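Local coordinates for beta-lactamase (Sphaerobacter thermophilus, PDB 4EWF), which probably hydrolyses beta-lactams to substituted beta-amino acids, as a member of the class-A beta-lactamase family, at residues Gln172-Gly177 with Glu183-Met188; Val62-Asp67 with Ile134-Met139; Ile56-Ala61 with Asn119-Leu124. All coordinates share one frame; numbering follows the deposited sequence. Where two conformers were deposited one is given.

Contact 1: residues Gln172-Gly177 with Glu183-Met188; sequences QALLEG and ESCTAM
Met188, a selenomethionine, meets Leu174 CD2 with three of its side-chain atoms, CB, SE and CE. At the root, Met188 CB lies 4.0 Å from Leu174 CD2. The next atom, CG, is directed to helix 55-67, where Tyr63 and Met59 flank it. Met188 SE returns to the leucine, 3.8 Å from Leu174 CD2, and also rests on Ile60. A bend at the last torsion (chi3 -79°) folds the terminal methyl back, Met188 CE lying 3.6 Å from Leu174 CD2, and the two side chains cross at about a right angle. The contact joins two consecutive helices, 164-175 and 182-192, through a short connection that starts with a Schellman motif: Gly177, with phi 71°, ends the first helix. Cys185 faces this turn. Cys185 CB packs 3.5 Å from Leu174 O, a carbonyl whose hydrogen bond comes from Gly177 N. Cys185 SG, anti to its own carbonyl carbon, lies over the glycine backbone, 3.6 Å from Gly177 CA. Leu175, pointing away from 183-188, packs on Thr236 and Val238 of strand 235-244.

Contact 2: residues Val62-Asp67 with Ile134-Met139; sequences VYRAVD and IASLGM
Arg64 reaches out from helix 55-67 and grips Ser136, in the last turn of helix 127-136, end-on with both terminal nitrogens. That turn closes in a Schellman motif, Gly138 leaving the helix with positive phi, and the contact ties two helices of the helical domain together at the protein surface. The serine OG takes both bonds: Arg64 NH1 lies 3.0 Å from Ser136 OG and Arg64 NH2 3.1 Å from Ser136 OG. Since one oxygen serves two donors, neither bond is straight, with N-H...O angles of 148° and 145°. OG nevertheless stays close to the guanidinium plane, only 6° out of it. The same hydroxyl is also bonded to the carbonyl O of Val133, one turn back, so it accepts from the arginine while giving its proton to its own helix.

The guanidinium has a further partner along its length, because NE donates to the carbonyl of Ala179 in the loop between helices 164-175 and 182-192. The group is thereby fixed from two directions, and the extended chain from CG to NE carries it from one helix to the other. Asp67, a turn further along helix 55-67, secures the same loop and the helix after it: OD2 accepts from Ser181 N and OD1 is bonded to Ser184 OG.

At the end of helix 127-136, Ile134 O is satisfied twice, by Leu137 N at 3.2 Å and by Met139 N at 3.1 Å, the two donors arriving from opposite faces of the carbonyl plane. Gly138 N donates to Ala135 O. Leu137 then runs past the arginine in the opposite direction, and its methyl CD2 settles at the guanidinium edge, near its plane, 3.8 Å from Arg64 NH2.

Contact 3: residues Ile56-Ala61 with Asn119-Leu124; sequences IPLMIA and NLLIDL
The helix that begins at the lysine of a probable SxxK motif, Ser52 to Lys55, sends Leu58 from its first turns against Leu121 and Ile122 of helix 115-125. Leu58 points across the interface and does nearly all the touching from its side, giving up 74 Å² of surface to the other helix. Its CG is anti to the backbone N (chi1 169°), which extends the branch away from helix 55-67, and the two methyls at its end are both used. Leu58 CD2 lies 4.0 Å from Ile122 CG1 and 4.1 Å from Leu121 CB. Leu58 CD1 takes a similar position, 4.0 Å from Ile122 CG1 and 4.1 Å from the backbone nitrogen of Ile122, so that the forked end of the leucine lies against the backbone and inner side-chain atoms of its neighbours. It crosses both Leu121 and Ile122 at about a right angle.

Such a contact is part of the helical core of the class-A beta-lactamase fold, where helix 55-67 is covered by several others. The closest backbone approach is 7.3 Å between Leu58 CA and Ile122 CA, and the side chains that meet are all apolar. Beyond its CB, Leu121 turns its branch to helix 102-111, meeting Leu102, Leu105 and Thr109. Helix 127-136 fills in beside Leu58 with Val130, while Leu127 of the same helix touches Ile122.

Within helix 55-67 the main chain is regular, with Ile60 N bonded to Ile56 O and Ala61 N to Pro57 O. Pro57, in the first turn, lacks an N-H, at a position where no earlier helical carbonyl would call for one; it packs on Ile134 of helix 127-136.

Overall arrangement
Of the helices involved, 55-67 comes first in the chain and supplies one side of two contacts, its earlier part (56-61) to contact 3 and its later part (62-67) to contact 2. Contact 3 closes a loop of 57 residues when the chain returns at 119-124; contact 2 closes one of 66 residues at 134-139, on the following helix. Since their segments alternate, the two loops cross. Contact 1 comes afterwards, in series with both, and closes a connection of only five residues between helices 164-175 and 182-192. It nevertheless adjoins the other two through Met188, which packs on Tyr63, Met59 and Ile60, so helix 55-67 joins helix 182-192 to helices 115-125 and 127-136.

Contact 1: residues Gln172-Gly177 with Glu183-Met188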
loop_
_atom_site.group_PDB
_atom_site.type_symbol
_atom_site.label_atom_id
_atom_site.label_comp_id
_atom_site.label_asym_id
_atom_site.label_seq_id
_atom_site.Cartn_x
_atom_site.Cartn_y
_atom_site.Cartn_z
ATOM N N GLN A 172 -8.886 -4.077 4.533
ATOM C CA GLN A 172 -9.987 -4.490 5.405
ATOM C C GLN A 172 -9.633 -5.740 6.188
ATOM O O GLN A 172 -9.987 -5.868 7.366
ATOM C CB GLN A 172 -11.288 -4.712 4.621
ATOM C CG GLN A 172 -11.925 -3.431 4.107
ATOM C CD GLN A 172 -13.165 -3.717 3.277
ATOM O OE1 GLN A 172 -13.094 -4.376 2.240
ATOM N NE2 GLN A 172 -14.304 -3.239 3.741
ATOM N N ALA A 173 -8.928 -6.662 5.540
ATOM C CA ALA A 173 -8.543 -7.891 6.217
ATOM C C ALA A 173 -7.637 -7.577 7.415
ATOM O O ALA A 173 -7.782 -8.178 8.476
ATOM C CB ALA A 173 -7.855 -8.858 5.242
ATOM N N LEU A 174 -6.709 -6.638 7.244
ATOM C CA LEU A 174 -5.836 -6.257 8.358
ATOM C C LEU A 174 -6.654 -5.643 9.488
ATOM O O LEU A 174 -6.482 -5.998 10.648
ATOM C CB LEU A 174 -4.749 -5.279 7.906
ATOM C CG LEU A 174 -3.654 -5.850 6.991
ATOM C CD1 LEU A 174 -2.789 -4.738 6.411
ATOM C CD2 LEU A 174 -2.783 -6.852 7.745
ATOM N N LEU A 175 -7.542 -4.711 9.142
ATOM C CA LEU A 175 -8.354 -4.015 10.144
ATOM C C LEU A 175 -9.297 -4.948 10.913
ATOM O O LEU A 175 -9.671 -4.664 12.047
ATOM C CB LEU A 175 -9.168 -2.897 9.477
ATOM C CG LEU A 175 -8.337 -1.737 8.922
ATOM C CD1 LEU A 175 -9.191 -0.828 8.062
ATOM C CD2 LEU A 175 -7.726 -0.948 10.069
ATOM N N GLU A 176 -9.689 -6.054 10.289
ATOM C CA GLU A 176 -10.657 -6.956 10.895
ATOM C C GLU A 176 -9.997 -8.164 11.549
ATOM O O GLU A 176 -10.683 -9.031 12.077
ATOM C CB GLU A 176 -11.684 -7.408 9.847
ATOM C CG GLU A 176 -12.509 -6.258 9.262
ATOM C CD GLU A 176 -13.322 -6.660 8.025
ATOM O OE1 GLU A 176 -13.873 -5.760 7.355
ATOM O OE2 GLU A 176 -13.410 -7.868 7.721
ATOM N N GLY A 177 -8.665 -8.225 11.512
ATOM C CA GLY A 177 -7.946 -9.331 12.124
ATOM C C GLY A 177 -8.108 -10.638 11.365
ATOM O O GLY A 177 -7.955 -11.720 11.933
ATOM N N GLU A 183 -2.681 -10.677 16.643
ATOM C CA GLU A 183 -1.417 -10.071 17.058
ATOM C C GLU A 183 -0.648 -9.582 15.838
ATOM O O GLU A 183 -0.113 -8.472 15.825
ATOM C CB GLU A 183 -0.549 -11.066 17.844
ATOM C CG GLU A 183 0.829 -10.517 18.197
ATOM C CD GLU A 183 1.757 -11.558 18.810
ATOM O OE1 GLU A 183 2.965 -11.558 18.469
ATOM O OE2 GLU A 183 1.286 -12.366 19.637
ATOM N N SER A 184 -0.601 -10.412 14.804
ATOM C CA SER A 184 0.114 -10.034 13.599
ATOM C C SER A 184 -0.581 -8.885 12.863
ATOM O O SER A 184 0.071 -7.944 12.402
ATOM C CB SER A 184 0.329 -11.254 12.704
ATOM O OG SER A 184 1.244 -12.150 13.320
ATOM N N CYS A 185 -1.904 -8.933 12.768
ATOM C CA CYS A 185 -2.618 -7.808 12.160
ATOM C C CYS A 185 -2.340 -6.496 12.898
ATOM O O CYS A 185 -2.125 -5.456 12.283
ATOM C CB CYS A 185 -4.122 -8.078 12.077
ATOM S SG CYS A 185 -4.529 -9.400 10.907
ATOM N N THR A 186 -2.332 -6.550 14.224
ATOM C CA THR A 186 -2.003 -5.363 15.001
ATOM C C THR A 186 -0.579 -4.882 14.708
ATOM O O THR A 186 -0.358 -3.693 14.516
ATOM C CB THR A 186 -2.179 -5.625 16.493
ATOM O OG1 THR A 186 -3.544 -5.981 16.724
ATOM C CG2 THR A 186 -1.827 -4.382 17.295
ATOM N N ALA A 187 0.382 -5.800 14.656
ATOM C CA ALA A 187 1.758 -5.420 14.320
ATOM C C ALA A 187 1.896 -4.877 12.892
ATOM O O ALA A 187 2.727 -4.004 12.623
ATOM C CB ALA A 187 2.712 -6.595 14.526
HETATM N N MSE A 188 1.108 -5.408 11.964
HETATM C CA MSE A 188 1.221 -4.966 10.576
HETATM C C MSE A 188 0.642 -3.573 10.387
HETATM O O MSE A 188 1.185 -2.768 9.626
HETATM C CB MSE A 188 0.593 -5.973 9.610
HETATM C CG MSE A 188 1.462 -7.184 9.393
HETATM SE SE MSE A 188 0.722 -8.399 8.074
HETATM C CE MSE A 188 -0.597 -9.282 9.162
#

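Contact 2: residues Val62-Asp67 with Ile134-Met139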
loop_
_atom_site.group_PDB
_atom_site.type_symbol
_atom_site.label_atom_id
_atom_site.label_comp_id
_atom_site.label_asym_id
_atom_site.label_seq_id
_atom_site.Cartn_x
_atom_site.Cartn_y
_atom_site.Cartn_z
ATOM N N VAL A 62 4.820 -12.874 5.269
ATOM C CA VAL A 62 5.844 -12.955 6.302
ATOM C C VAL A 62 5.248 -13.219 7.690
ATOM O O VAL A 62 5.656 -14.154 8.385
ATOM C CB VAL A 62 6.711 -11.679 6.330
ATOM C CG1 VAL A 62 7.632 -11.696 7.531
ATOM C CG2 VAL A 62 7.500 -11.555 5.031
ATOM N N TYR A 63 4.269 -12.418 8.099
ATOM C CA TYR A 63 3.683 -12.617 9.425
ATOM C C TYR A 63 2.949 -13.951 9.569
ATOM O O TYR A 63 2.917 -14.526 10.662
ATOM C CB TYR A 63 2.796 -11.436 9.851
ATOM C CG TYR A 63 3.612 -10.237 10.290
ATOM C CD1 TYR A 63 3.866 -10.005 11.642
ATOM C CD2 TYR A 63 4.166 -9.367 9.361
ATOM C CE1 TYR A 63 4.627 -8.922 12.056
ATOM C CE2 TYR A 63 4.932 -8.282 9.762
ATOM C CZ TYR A 63 5.159 -8.062 11.116
ATOM O OH TYR A 63 5.927 -6.989 11.519
ATOM N N ARG A 64 2.373 -14.454 8.478
ATOM C CA ARG A 64 1.736 -15.774 8.518
ATOM C C ARG A 64 2.780 -16.856 8.767
ATOM O O ARG A 64 2.520 -17.835 9.467
ATOM C CB ARG A 64 0.984 -16.074 7.219
ATOM C CG ARG A 64 -0.270 -15.251 7.025
ATOM C CD ARG A 64 -1.168 -15.883 5.985
ATOM N NE ARG A 64 -2.360 -15.078 5.764
ATOM C CZ ARG A 64 -3.238 -15.297 4.788
ATOM N NH1 ARG A 64 -3.052 -16.298 3.934
ATOM N NH2 ARG A 64 -4.298 -14.507 4.659
ATOM N N ALA A 65 3.968 -16.667 8.192
ATOM C CA ALA A 65 5.085 -17.578 8.437
ATOM C C ALA A 65 5.486 -17.536 9.910
ATOM O O ALA A 65 5.786 -18.571 10.519
ATOM C CB ALA A 65 6.282 -17.205 7.546
ATOM N N VAL A 66 5.506 -16.331 10.476
ATOM C CA VAL A 66 5.795 -16.158 11.897
ATOM C C VAL A 66 4.705 -16.821 12.741
ATOM O O VAL A 66 5.011 -17.499 13.714
ATOM C CB VAL A 66 5.936 -14.665 12.286
ATOM C CG1 VAL A 66 6.126 -14.520 13.795
ATOM C CG2 VAL A 66 7.099 -14.031 11.543
ATOM N N ASP A 67 3.440 -16.644 12.354
ATOM C CA ASP A 67 2.336 -17.303 13.069
ATOM C C ASP A 67 2.485 -18.829 13.058
ATOM O O ASP A 67 2.235 -19.490 14.062
ATOM C CB ASP A 67 0.969 -16.927 12.476
ATOM C CG ASP A 67 0.600 -15.469 12.709
ATOM O OD1 ASP A 67 1.204 -14.828 13.596
ATOM O OD2 ASP A 67 -0.306 -14.969 12.003
ATOM N N ILE A 134 -2.706 -13.611 -1.378
ATOM C CA ILE A 134 -3.550 -12.805 -2.239
ATOM C C ILE A 134 -4.840 -13.565 -2.565
ATOM O O ILE A 134 -5.929 -13.000 -2.490
ATOM C CB ILE A 134 -2.784 -12.398 -3.520
ATOM C CG1 ILE A 134 -1.680 -11.400 -3.164
ATOM C CG2 ILE A 134 -3.736 -11.789 -4.560
ATOM C CD1 ILE A 134 -0.672 -11.202 -4.273
ATOM N N ALA A 135 -4.717 -14.854 -2.888
ATOM C CA ALA A 135 -5.885 -15.656 -3.247
ATOM C C ALA A 135 -6.792 -15.866 -2.035
ATOM O O ALA A 135 -8.023 -15.813 -2.147
ATOM C CB ALA A 135 -5.448 -17.027 -3.828
ATOM N N SER A 136 -6.178 -16.124 -0.883
ATOM C CA SER A 136 -6.929 -16.383 0.347
ATOM C C SER A 136 -7.680 -15.128 0.793
ATOM O O SER A 136 -8.631 -15.212 1.563
ATOM C CB SER A 136 -5.999 -16.841 1.476
ATOM O OG SER A 136 -5.312 -15.714 2.001
ATOM N N LEU A 137 -7.264 -13.964 0.310
ATOM C CA LEU A 137 -7.947 -12.724 0.681
ATOM C C LEU A 137 -9.023 -12.318 -0.327
ATOM O O LEU A 137 -9.627 -11.253 -0.205
ATOM C CB LEU A 137 -6.944 -11.580 0.868
ATOM C CG LEU A 137 -6.027 -11.730 2.089
ATOM C CD1 LEU A 137 -5.142 -10.506 2.240
ATOM C CD2 LEU A 137 -6.864 -11.960 3.338
ATOM N N GLY A 138 -9.252 -13.169 -1.322
ATOM C CA GLY A 138 -10.241 -12.881 -2.347
ATOM C C GLY A 138 -9.792 -11.830 -3.346
ATOM O O GLY A 138 -10.619 -11.236 -4.039
HETATM N N MSE A 139 -8.484 -11.596 -3.432
HETATM C CA MSE A 139 -7.942 -10.630 -4.392
HETATM C C MSE A 139 -7.735 -11.279 -5.769
HETATM O O MSE A 139 -6.613 -11.652 -6.134
HETATM C CB MSE A 139 -6.620 -10.047 -3.869
HETATM C CG MSE A 139 -6.767 -9.322 -2.534
HETATM SE SE MSE A 139 -5.079 -8.973 -1.623
HETATM C CE MSE A 139 -4.250 -7.725 -2.849
#

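Contact 3: residues Ile56-Ala61 with Asn119-Leu124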
loop_
_atom_site.group_PDB
_atom_site.type_symbol
_atom_site.label_atom_id
_atom_site.label_comp_id
_atom_site.label_asym_id
_atom_site.label_seq_id
_atom_site.Cartn_x
_atom_site.Cartn_y
_atom_site.Cartn_z
ATOM N N ILE A 56 2.402 -5.030 0.571
ATOM C CA ILE A 56 1.424 -5.319 1.615
ATOM C C ILE A 56 1.172 -6.819 1.737
ATOM O O ILE A 56 1.405 -7.402 2.786
ATOM C CB ILE A 56 0.098 -4.554 1.399
ATOM C CG1 ILE A 56 0.292 -3.058 1.690
ATOM C CG2 ILE A 56 -1.023 -5.144 2.287
ATOM C CD1 ILE A 56 -0.920 -2.197 1.265
ATOM N N PRO A 57 0.696 -7.459 0.659
ATOM C CA PRO A 57 0.505 -8.905 0.790
ATOM C C PRO A 57 1.813 -9.649 1.068
ATOM O O PRO A 57 1.763 -10.707 1.673
ATOM C CB PRO A 57 -0.087 -9.315 -0.569
ATOM C CG PRO A 57 0.239 -8.198 -1.494
ATOM C CD PRO A 57 0.240 -6.950 -0.648
ATOM N N LEU A 58 2.955 -9.117 0.636
ATOM C CA LEU A 58 4.245 -9.736 0.973
ATOM C C LEU A 58 4.445 -9.739 2.497
ATOM O O LEU A 58 4.814 -10.755 3.097
ATOM C CB LEU A 58 5.404 -8.993 0.284
ATOM C CG LEU A 58 6.828 -9.362 0.740
ATOM C CD1 LEU A 58 7.154 -10.836 0.502
ATOM C CD2 LEU A 58 7.858 -8.462 0.062
HETATM N N MSE A 59 4.202 -8.589 3.124
HETATM C CA MSE A 59 4.285 -8.495 4.577
HETATM C C MSE A 59 3.350 -9.512 5.240
HETATM O O MSE A 59 3.710 -10.165 6.214
HETATM C CB MSE A 59 3.919 -7.088 5.043
HETATM C CG MSE A 59 3.884 -6.923 6.567
HETATM SE SE MSE A 59 3.451 -5.086 7.066
HETATM C CE MSE A 59 1.753 -4.867 6.218
ATOM N N ILE A 60 2.138 -9.643 4.706
ATOM C CA ILE A 60 1.188 -10.580 5.280
ATOM C C ILE A 60 1.757 -12.000 5.212
ATOM O O ILE A 60 1.640 -12.775 6.165
ATOM C CB ILE A 60 -0.198 -10.485 4.596
ATOM C CG1 ILE A 60 -0.801 -9.099 4.852
ATOM C CG2 ILE A 60 -1.125 -11.576 5.129
ATOM C CD1 ILE A 60 -2.063 -8.757 3.989
ATOM N N ALA A 61 2.385 -12.339 4.090
ATOM C CA ALA A 61 2.958 -13.680 3.947
ATOM C C ALA A 61 4.021 -13.905 5.014
ATOM O O ALA A 61 4.117 -14.990 5.592
ATOM C CB ALA A 61 3.543 -13.884 2.558
ATOM N N ASN A 119 13.169 -7.812 -1.843
ATOM C CA ASN A 119 13.646 -8.999 -2.545
ATOM C C ASN A 119 14.216 -10.081 -1.623
ATOM O O ASN A 119 14.134 -11.271 -1.929
ATOM C CB ASN A 119 14.642 -8.631 -3.651
ATOM C CG ASN A 119 13.990 -7.822 -4.772
ATOM O OD1 ASN A 119 12.767 -7.698 -4.821
ATOM N ND2 ASN A 119 14.804 -7.271 -5.673
ATOM N N LEU A 120 14.786 -9.663 -0.499
ATOM C CA LEU A 120 15.233 -10.597 0.530
ATOM C C LEU A 120 14.047 -11.345 1.175
ATOM O O LEU A 120 14.120 -12.558 1.397
ATOM C CB LEU A 120 16.062 -9.864 1.589
ATOM C CG LEU A 120 17.488 -9.461 1.173
ATOM C CD1 LEU A 120 18.115 -8.541 2.231
ATOM C CD2 LEU A 120 18.373 -10.701 0.950
ATOM N N LEU A 121 12.967 -10.621 1.474
ATOM C CA LEU A 121 11.744 -11.228 2.008
ATOM C C LEU A 121 11.078 -12.161 0.983
ATOM O O LEU A 121 10.535 -13.203 1.336
ATOM C CB LEU A 121 10.756 -10.140 2.437
ATOM C CG LEU A 121 11.205 -9.239 3.592
ATOM C CD1 LEU A 121 10.167 -8.148 3.854
ATOM C CD2 LEU A 121 11.431 -10.061 4.842
ATOM N N ILE A 122 11.098 -11.759 -0.286
ATOM C CA ILE A 122 10.580 -12.608 -1.354
ATOM C C ILE A 122 11.374 -13.910 -1.423
ATOM O O ILE A 122 10.799 -14.995 -1.583
ATOM C CB ILE A 122 10.600 -11.886 -2.705
ATOM C CG1 ILE A 122 9.619 -10.711 -2.677
ATOM C CG2 ILE A 122 10.257 -12.850 -3.843
ATOM C CD1 ILE A 122 9.536 -9.976 -3.996
ATOM N N ASP A 123 12.689 -13.824 -1.262
ATOM C CA ASP A 123 13.510 -15.041 -1.242
ATOM C C ASP A 123 13.189 -15.930 -0.037
ATOM O O ASP A 123 13.269 -17.156 -0.113
ATOM C CB ASP A 123 15.000 -14.703 -1.202
ATOM C CG ASP A 123 15.546 -14.274 -2.559
ATOM O OD1 ASP A 123 14.880 -14.532 -3.593
ATOM O OD2 ASP A 123 16.653 -13.685 -2.585
ATOM N N LEU A 124 12.865 -15.319 1.092
ATOM C CA LEU A 124 12.664 -16.101 2.308
ATOM C C LEU A 124 11.338 -16.857 2.258
ATOM O O LEU A 124 11.258 -18.020 2.607
ATOM C CB LEU A 124 12.663 -15.183 3.521
ATOM C CG LEU A 124 14.016 -14.645 3.962
ATOM C CD1 LEU A 124 13.792 -13.670 5.087
ATOM C CD2 LEU A 124 14.926 -15.792 4.396
#